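Local atomic coordinates of LP15968p (PDB entry 3MN8), a protein that releases C-terminal arginine and lysine residues from peptides and proteins, as a zinc-dependent metallocarboxypeptidase that processes peptide hormones, neuropeptides and growth factors. Residues A[219-231]-A[240-252]. Numbering follows the deposited sequence.
With GEM ((2-guanidinoethylmercapto)succinic acid), chain G.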
ATOM      1  N   GLY A 219      -4.700  16.972  -2.887  1.00 36.51           N
ATOM      2  CA  GLY A 219      -5.916  17.743  -2.756  1.00 36.67           C
ATOM      3  C   GLY A 219      -6.081  18.105  -1.303  1.00 53.73           C
ATOM      4  O   GLY A 219      -6.715  19.104  -0.949  1.00 61.87           O
ATOM      5  N   ALA A 220      -5.482  17.289  -0.449  1.00 41.67           N
ATOM      6  CA  ALA A 220      -5.563  17.541   0.975  1.00 47.76           C
ATOM      7  C   ALA A 220      -4.386  16.864   1.643  1.00 42.62           C
ATOM      8  O   ALA A 220      -3.580  16.232   0.972  1.00 41.77           O
ATOM      9  CB  ALA A 220      -6.891  17.029   1.536  1.00 48.05           C
ATOM     10  N   VAL A 221      -4.292  17.010   2.962  1.00 45.81           N
ATOM     11  CA  VAL A 221      -3.196  16.442   3.734  1.00 42.40           C
ATOM     12  C   VAL A 221      -3.749  15.618   4.892  1.00 48.03           C
ATOM     13  O   VAL A 221      -4.084  16.167   5.946  1.00 51.13           O
ATOM     14  CB  VAL A 221      -2.287  17.539   4.300  1.00 37.22           C
ATOM     15  CG1 VAL A 221      -0.959  16.934   4.724  1.00 38.12           C
ATOM     16  CG2 VAL A 221      -2.068  18.645   3.269  1.00 38.65           C
ATOM     17  N   VAL A 222      -3.838  14.302   4.703  1.00 45.46           N
ATOM     18  CA  VAL A 222      -4.509  13.442   5.681  1.00 49.34           C
ATOM     19  C   VAL A 222      -4.303  11.955   5.387  1.00 45.25           C
ATOM     20  O   VAL A 222      -4.099  11.552   4.238  1.00 48.10           O
ATOM     21  CB  VAL A 222      -6.042  13.730   5.716  1.00 51.47           C
ATOM     22  CG1 VAL A 222      -6.699  13.271   4.405  1.00 47.02           C
ATOM     23  CG2 VAL A 222      -6.730  13.080   6.942  1.00 44.97           C
ATOM     24  N   ALA A 223      -4.379  11.148   6.439  1.00 33.54           N
ATOM     25  CA  ALA A 223      -4.245   9.710   6.331  1.00 37.46           C
ATOM     26  C   ALA A 223      -5.629   9.056   6.475  1.00 46.20           C
ATOM     27  O   ALA A 223      -6.235   9.076   7.562  1.00 28.00           O
ATOM     28  CB  ALA A 223      -3.282   9.205   7.395  1.00 33.33           C
ATOM     29  N   SER A 224      -6.110   8.489   5.364  1.00 39.73           N
ATOM     30  CA  SER A 224      -7.465   7.948   5.252  1.00 22.52           C
ATOM     31  C   SER A 224      -7.452   6.433   5.129  1.00 29.27           C
ATOM     32  O   SER A 224      -6.607   5.864   4.443  1.00 36.36           O
ATOM     33  CB  SER A 224      -8.165   8.544   4.024  1.00 37.89           C
ATOM     34  OG  SER A 224      -9.512   8.101   3.898  1.00 55.16           O
ATOM     35  N   TYR A 225      -8.415   5.781   5.770  1.00 37.62           N
ATOM     36  CA  TYR A 225      -8.458   4.323   5.832  1.00 27.62           C
ATOM     37  C   TYR A 225      -9.880   3.857   5.619  1.00 31.10           C
ATOM     38  O   TYR A 225     -10.813   4.657   5.732  1.00 42.04           O
ATOM     39  CB  TYR A 225      -7.965   3.846   7.203  1.00 34.82           C
ATOM     40  CG  TYR A 225      -8.645   4.535   8.371  1.00 25.62           C
ATOM     41  CD1 TYR A 225      -8.211   5.776   8.822  1.00 33.54           C
ATOM     42  CD2 TYR A 225      -9.708   3.946   9.019  1.00 28.00           C
ATOM     43  CE1 TYR A 225      -8.824   6.408   9.892  1.00 42.89           C
ATOM     44  CE2 TYR A 225     -10.329   4.568  10.091  1.00 45.74           C
ATOM     45  CZ  TYR A 225      -9.882   5.799  10.524  1.00 51.00           C
ATOM     46  OH  TYR A 225     -10.496   6.425  11.590  1.00 55.91           O
ATOM     47  N   PRO A 226     -10.054   2.561   5.320  1.00 23.64           N
ATOM     48  CA  PRO A 226     -11.355   1.909   5.086  1.00 30.45           C
ATOM     49  C   PRO A 226     -12.355   2.031   6.256  1.00 35.42           C
ATOM     50  O   PRO A 226     -11.963   2.245   7.415  1.00 38.33           O
ATOM     51  CB  PRO A 226     -10.974   0.434   4.874  1.00 37.39           C
ATOM     52  CG  PRO A 226      -9.552   0.469   4.413  1.00 45.15           C
ATOM     53  CD  PRO A 226      -8.920   1.646   5.107  1.00 32.11           C
ATOM     54  N   TYR A 227     -13.647   1.913   5.958  1.00 29.53           N
ATOM     55  CA  TYR A 227     -14.145   1.796   4.601  1.00 24.78           C
ATOM     56  C   TYR A 227     -14.431   3.187   4.039  1.00 32.03           C
ATOM     57  O   TYR A 227     -14.566   4.162   4.796  1.00 25.61           O
ATOM     58  CB  TYR A 227     -15.447   0.992   4.584  1.00 40.26           C
ATOM     59  CG  TYR A 227     -15.326  -0.479   4.894  1.00 37.00           C
ATOM     60  CD1 TYR A 227     -14.649  -1.342   4.032  1.00 20.61           C
ATOM     61  CD2 TYR A 227     -15.935  -1.014   6.024  1.00 36.61           C
ATOM     62  CE1 TYR A 227     -14.564  -2.690   4.299  1.00 17.31           C
ATOM     63  CE2 TYR A 227     -15.848  -2.358   6.302  1.00 35.01           C
ATOM     64  CZ  TYR A 227     -15.159  -3.190   5.435  1.00 36.50           C
ATOM     65  OH  TYR A 227     -15.067  -4.530   5.708  1.00 43.99           O
ATOM     66  N   ASP A 228     -14.543   3.261   2.712  1.00 39.25           N
ATOM     67  CA  ASP A 228     -14.819   4.510   1.996  1.00 28.46           C
ATOM     68  C   ASP A 228     -16.314   4.658   1.742  1.00 33.87           C
ATOM     69  O   ASP A 228     -16.782   5.716   1.320  1.00 41.67           O
ATOM     70  CB  ASP A 228     -14.065   4.545   0.657  1.00 37.29           C
ATOM     71  CG  ASP A 228     -12.596   4.971   0.807  1.00 52.31           C
ATOM     72  OD1 ASP A 228     -12.230   5.490   1.885  1.00 52.49           O
ATOM     73  OD2 ASP A 228     -11.809   4.801  -0.160  1.00 49.52           O
ATOM     74  N   ASN A 229     -17.062   3.589   1.987  1.00 34.52           N
ATOM     75  CA  ASN A 229     -18.508   3.617   1.768  1.00 46.29           C
ATOM     76  C   ASN A 229     -19.277   2.680   2.708  1.00 45.47           C
ATOM     77  O   ASN A 229     -18.672   1.956   3.507  1.00 32.79           O
ATOM     78  CB  ASN A 229     -18.845   3.324   0.297  1.00 34.38           C
ATOM     79  CG  ASN A 229     -18.677   1.858  -0.071  1.00 38.51           C
ATOM     80  OD1 ASN A 229     -18.241   1.025   0.741  1.00 31.89           O
ATOM     81  ND2 ASN A 229     -19.025   1.532  -1.313  1.00 36.50           N
ATOM     82  N   SER A 230     -20.606   2.702   2.611  1.00 43.36           N
ATOM     83  CA  SER A 230     -21.435   1.846   3.455  1.00 39.79           C
ATOM     84  C   SER A 230     -22.734   1.466   2.767  1.00 31.13           C
ATOM     85  O   SER A 230     -23.068   2.019   1.721  1.00 36.38           O
ATOM     86  CB  SER A 230     -21.730   2.545   4.783  1.00 30.76           C
ATOM     87  OG  SER A 230     -22.529   3.689   4.583  1.00 37.76           O
ATOM     88  N   LEU A 231     -23.450   0.514   3.357  1.00 35.81           N
ATOM     89  CA  LEU A 231     -24.809   0.161   2.927  1.00 53.49           C
ATOM     90  C   LEU A 231     -25.791   1.335   3.100  1.00 61.43           C
ATOM     91  O   LEU A 231     -26.746   1.485   2.329  1.00 64.72           O
ATOM     92  CB  LEU A 231     -25.337  -1.064   3.697  1.00 52.42           C
ATOM     93  CG  LEU A 231     -25.041  -2.491   3.222  1.00 45.97           C
ATOM     94  CD1 LEU A 231     -25.427  -3.479   4.299  1.00 46.98           C
ATOM     95  CD2 LEU A 231     -25.770  -2.833   1.927  1.00 41.57           C
ATOM     96  N   SER A 240     -17.795   4.492   8.638  1.00 44.38           N
ATOM     97  CA  SER A 240     -18.101   3.144   8.175  1.00 29.34           C
ATOM     98  C   SER A 240     -16.884   2.258   8.450  1.00 36.26           C
ATOM     99  O   SER A 240     -16.141   1.890   7.540  1.00 35.90           O
ATOM    100  CB  SER A 240     -18.444   3.149   6.687  1.00 29.33           C
ATOM    101  OG  SER A 240     -18.607   1.826   6.215  1.00 37.46           O
ATOM    102  N   LEU A 241     -16.696   1.917   9.718  1.00 40.49           N
ATOM    103  CA  LEU A 241     -15.461   1.286  10.167  1.00 28.59           C
ATOM    104  C   LEU A 241     -15.262  -0.160   9.728  1.00 36.61           C
ATOM    105  O   LEU A 241     -16.175  -0.834   9.258  1.00 37.90           O
ATOM    106  CB  LEU A 241     -15.310   1.414  11.683  1.00 28.13           C
ATOM    107  CG  LEU A 241     -15.347   2.870  12.146  1.00 39.78           C
ATOM    108  CD1 LEU A 241     -15.332   2.988  13.663  1.00 34.70           C
ATOM    109  CD2 LEU A 241     -14.187   3.637  11.526  1.00 27.66           C
ATOM    110  N   THR A 242     -14.028  -0.616   9.897  1.00 51.99           N
ATOM    111  CA  THR A 242     -13.591  -1.914   9.437  1.00 37.97           C
ATOM    112  C   THR A 242     -13.394  -2.817  10.646  1.00 45.71           C
ATOM    113  O   THR A 242     -13.123  -2.334  11.754  1.00 48.12           O
ATOM    114  CB  THR A 242     -12.274  -1.741   8.656  1.00 43.14           C
ATOM    115  OG1 THR A 242     -12.542  -1.795   7.247  1.00 51.41           O
ATOM    116  CG2 THR A 242     -11.256  -2.792   9.016  1.00 28.97           C
ATOM    117  N   PRO A 243     -13.550  -4.134  10.457  1.00 34.68           N
ATOM    118  CA  PRO A 243     -13.282  -5.025  11.588  1.00 33.23           C
ATOM    119  C   PRO A 243     -11.888  -4.752  12.148  1.00 33.99           C
ATOM    120  O   PRO A 243     -11.656  -4.888  13.339  1.00 36.73           O
ATOM    121  CB  PRO A 243     -13.333  -6.426  10.959  1.00 28.77           C
ATOM    122  CG  PRO A 243     -14.150  -6.268   9.731  1.00 39.39           C
ATOM    123  CD  PRO A 243     -13.924  -4.865   9.236  1.00 39.61           C
ATOM    124  N   ASP A 244     -10.966  -4.367  11.276  1.00 32.32           N
ATOM    125  CA  ASP A 244      -9.593  -4.122  11.676  1.00 32.35           C
ATOM    126  C   ASP A 244      -9.326  -2.650  11.940  1.00 35.56           C
ATOM    127  O   ASP A 244      -8.240  -2.147  11.662  1.00 44.40           O
ATOM    128  CB  ASP A 244      -8.633  -4.667  10.615  1.00 34.65           C
ATOM    129  CG  ASP A 244      -8.296  -6.141  10.837  1.00 50.08           C
ATOM    130  OD1 ASP A 244      -7.523  -6.425  11.779  1.00 60.84           O
ATOM    131  OD2 ASP A 244      -8.806  -7.012  10.091  1.00 45.87           O
ATOM    132  N   ASP A 245     -10.307  -1.967  12.512  1.00 32.63           N
ATOM    133  CA  ASP A 245     -10.185  -0.530  12.703  1.00 43.57           C
ATOM    134  C   ASP A 245      -9.000  -0.103  13.561  1.00 43.52           C
ATOM    135  O   ASP A 245      -8.315   0.863  13.233  1.00 44.29           O
ATOM    136  CB  ASP A 245     -11.457   0.072  13.285  1.00 35.64           C
ATOM    137  CG  ASP A 245     -11.507   1.557  13.082  1.00 50.43           C
ATOM    138  OD1 ASP A 245     -11.414   1.987  11.911  1.00 62.93           O
ATOM    139  OD2 ASP A 245     -11.613   2.288  14.081  1.00 55.46           O
ATOM    140  N   ARG A 246      -8.784  -0.796  14.673  1.00 33.55           N
ATOM    141  CA  ARG A 246      -7.653  -0.479  15.530  1.00 40.37           C
ATOM    142  C   ARG A 246      -6.366  -0.435  14.702  1.00 44.38           C
ATOM    143  O   ARG A 246      -5.661   0.571  14.682  1.00 48.60           O
ATOM    144  CB  ARG A 246      -7.516  -1.505  16.650  1.00 28.57           C
ATOM    145  CG  ARG A 246      -8.758  -1.687  17.475  1.00 43.85           C
ATOM    146  CD  ARG A 246      -8.643  -2.928  18.349  1.00 63.16           C
ATOM    147  NE  ARG A 246      -8.219  -2.621  19.715  1.00 78.28           N
ATOM    148  CZ  ARG A 246      -7.876  -3.539  20.613  1.00 91.69           C
ATOM    149  NH1 ARG A 246      -7.897  -4.829  20.293  1.00 95.49           N
ATOM    150  NH2 ARG A 246      -7.504  -3.172  21.830  1.00 96.81           N
ATOM    151  N   VAL A 247      -6.065  -1.529  14.013  1.00 32.38           N
ATOM    152  CA  VAL A 247      -4.850  -1.595  13.214  1.00 39.45           C
ATOM    153  C   VAL A 247      -4.831  -0.479  12.180  1.00 34.43           C
ATOM    154  O   VAL A 247      -3.804   0.180  11.958  1.00 32.72           O
ATOM    155  CB  VAL A 247      -4.702  -2.952  12.504  1.00 35.48           C
ATOM    156  CG1 VAL A 247      -3.633  -2.866  11.437  1.00 20.16           C
ATOM    157  CG2 VAL A 247      -4.364  -4.038  13.510  1.00 28.71           C
ATOM    158  N   PHE A 248      -5.977  -0.262  11.552  1.00 42.10           N
ATOM    159  CA  PHE A 248      -6.049   0.753  10.518  1.00 39.67           C
ATOM    160  C   PHE A 248      -5.707   2.111  11.087  1.00 37.63           C
ATOM    161  O   PHE A 248      -4.897   2.838  10.513  1.00 36.85           O
ATOM    162  CB  PHE A 248      -7.401   0.738   9.800  1.00 26.25           C
ATOM    163  CG  PHE A 248      -7.383  -0.082   8.549  1.00 31.18           C
ATOM    164  CD1 PHE A 248      -6.523   0.247   7.518  1.00 35.39           C
ATOM    165  CD2 PHE A 248      -8.181  -1.193   8.417  1.00 25.40           C
ATOM    166  CE1 PHE A 248      -6.478  -0.503   6.369  1.00 41.05           C
ATOM    167  CE2 PHE A 248      -8.139  -1.953   7.269  1.00 30.80           C
ATOM    168  CZ  PHE A 248      -7.284  -1.602   6.238  1.00 19.58           C
ATOM    169  N   LYS A 249      -6.298   2.429  12.235  1.00 36.59           N
ATOM    170  CA  LYS A 249      -6.019   3.684  12.930  1.00 28.14           C
ATOM    171  C   LYS A 249      -4.540   3.803  13.309  1.00 36.84           C
ATOM    172  O   LYS A 249      -3.974   4.899  13.281  1.00 38.36           O
ATOM    173  CB  LYS A 249      -6.915   3.829  14.162  1.00 27.03           C
ATOM    174  CG  LYS A 249      -8.116   4.729  13.921  1.00 31.30           C
ATOM    175  CD  LYS A 249      -9.197   4.612  14.991  1.00 31.29           C
ATOM    176  CE  LYS A 249     -10.414   5.437  14.574  1.00 31.11           C
ATOM    177  NZ  LYS A 249     -11.667   4.971  15.228  1.00 49.13           N
ATOM    178  N   GLN A 250      -3.915   2.673  13.649  1.00 38.29           N
ATOM    179  CA  GLN A 250      -2.487   2.651  13.973  1.00 39.70           C
ATOM    180  C   GLN A 250      -1.639   2.948  12.731  1.00 35.85           C
ATOM    181  O   GLN A 250      -0.675   3.708  12.785  1.00 36.00           O
ATOM    182  CB  GLN A 250      -2.078   1.311  14.611  1.00 32.03           C
ATOM    183  CG  GLN A 250      -0.604   1.272  15.019  1.00 40.57           C
ATOM    184  CD  GLN A 250      -0.262   0.146  15.988  1.00 47.96           C
ATOM    185  OE1 GLN A 250      -1.023  -0.162  16.906  1.00 62.94           O
ATOM    186  NE2 GLN A 250       0.904  -0.452  15.798  1.00 41.77           N
ATOM    187  N   LEU A 251      -2.017   2.352  11.610  1.00 29.08           N
ATOM    188  CA  LEU A 251      -1.347   2.621  10.349  1.00 30.20           C
ATOM    189  C   LEU A 251      -1.439   4.085   9.976  1.00 29.51           C
ATOM    190  O   LEU A 251      -0.426   4.746   9.750  1.00 42.89           O
ATOM    191  CB  LEU A 251      -1.947   1.763   9.243  1.00 40.57           C
ATOM    192  CG  LEU A 251      -1.725   0.270   9.469  1.00 43.76           C
ATOM    193  CD1 LEU A 251      -2.458  -0.564   8.431  1.00 42.98           C
ATOM    194  CD2 LEU A 251      -0.229  -0.053   9.513  1.00 25.19           C
ATOM    195  N   ALA A 252      -2.663   4.591   9.907  1.00 36.15           N
ATOM    196  CA  ALA A 252      -2.892   5.996   9.584  1.00 42.82           C
ATOM    197  C   ALA A 252      -2.119   6.932  10.508  1.00 44.18           C
ATOM    198  O   ALA A 252      -1.597   7.962  10.064  1.00 48.63           O
ATOM    199  CB  ALA A 252      -4.389   6.314   9.633  1.00 37.44           C
TER
HETATM  200  C8  GEM G 601     -10.719  10.705  -2.838  1.00 57.00           C
HETATM  201  S7  GEM G 601      -9.921   9.235  -2.257  1.00 57.42           S
HETATM  202  C6  GEM G 601      -9.626   9.673  -0.567  1.00 51.59           C
HETATM  203  C5  GEM G 601     -10.879  10.128   0.178  1.00 34.21           C
HETATM  204  N3  GEM G 601     -11.735   8.964   0.347  1.00 36.03           N
HETATM  205  C1  GEM G 601     -12.988   8.951   0.788  1.00 43.13           C
HETATM  206  N4  GEM G 601     -13.651   7.806   0.891  1.00 32.44           N
HETATM  207  N2  GEM G 601     -13.588  10.089   1.125  1.00 48.23           N
HETATM  208  C9  GEM G 601     -11.265  10.404  -4.209  1.00 64.36           C
HETATM  209  O14 GEM G 601     -10.995   9.295  -4.721  1.00 32.86           O
HETATM  210  O15 GEM G 601     -11.972  11.259  -4.783  1.00 65.33           O
HETATM  211  C10 GEM G 601      -9.798  11.936  -2.843  1.00 45.92           C
HETATM  212  C11 GEM G 601      -8.647  11.933  -3.842  1.00 54.16           C
HETATM  213  O12 GEM G 601      -7.505  12.220  -3.407  1.00 39.20           O
HETATM  214  O13 GEM G 601      -8.869  11.686  -5.055  1.00 33.28           O
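Two hydrogen bonds join the loops. Y227 N donates to S240 O (3.0 Å). S240 OG, swung anti to its own backbone N (chi1 174°), donates to N229 O from above the carbonyl plane (2.7 Å). The Y227 ring follows the cis peptide after P226 and lies across T242, whose OG1 sits over the ring centre, 3.4 Å above the plane; S240 O meets the ring edge, and the CD of P243 approaches the phenol OH. R180 adds a cation-pi contact to this ring. Replacing Y227 by an alanine would take the ring away and is likely to leave T242 OG1 without its aromatic cover and open a gap beside P243. Apolar packing continues where P226 CD makes a CH-pi contact over one face of the F248 ring, 3.7 Å from its centroid. Y225 takes CG between the backbone N and the carbonyl carbon (chi1 51°), which sets its ring against the helix: CB meets F248, CD1 lies 3.9 Å from A252 CB, and L241 CD2 touches the ring edge. Its phenol end crosses the extended side chain of K249 at a slant, OH nearest CE, while D245 OD1 comes to CE2. K249 and D245 form a salt bridge one helical turn apart, K249 NZ to D245 OD2 2.9 Å, on the syn lone pair. Farther along, A223 and A252 meet CB to CB at 3.8 Å. Beyond the strand, D228 points away from segment 240-252, and its OD1 lies 2.9 Å from N4 of the bound inhibitor GEM, a guanidinium nitrogen that probably mimics the side chain of a C-terminal arginine. The 245-252 part of helix 245-257 packs nearly antiparallel (159°) on strand 222-225 of the peptidase domain's mixed sheet, with F248 also on L302 of strand 300-305, A252 on I276 of strand 276-278, and helix 289-296 flanking P226 and Y227.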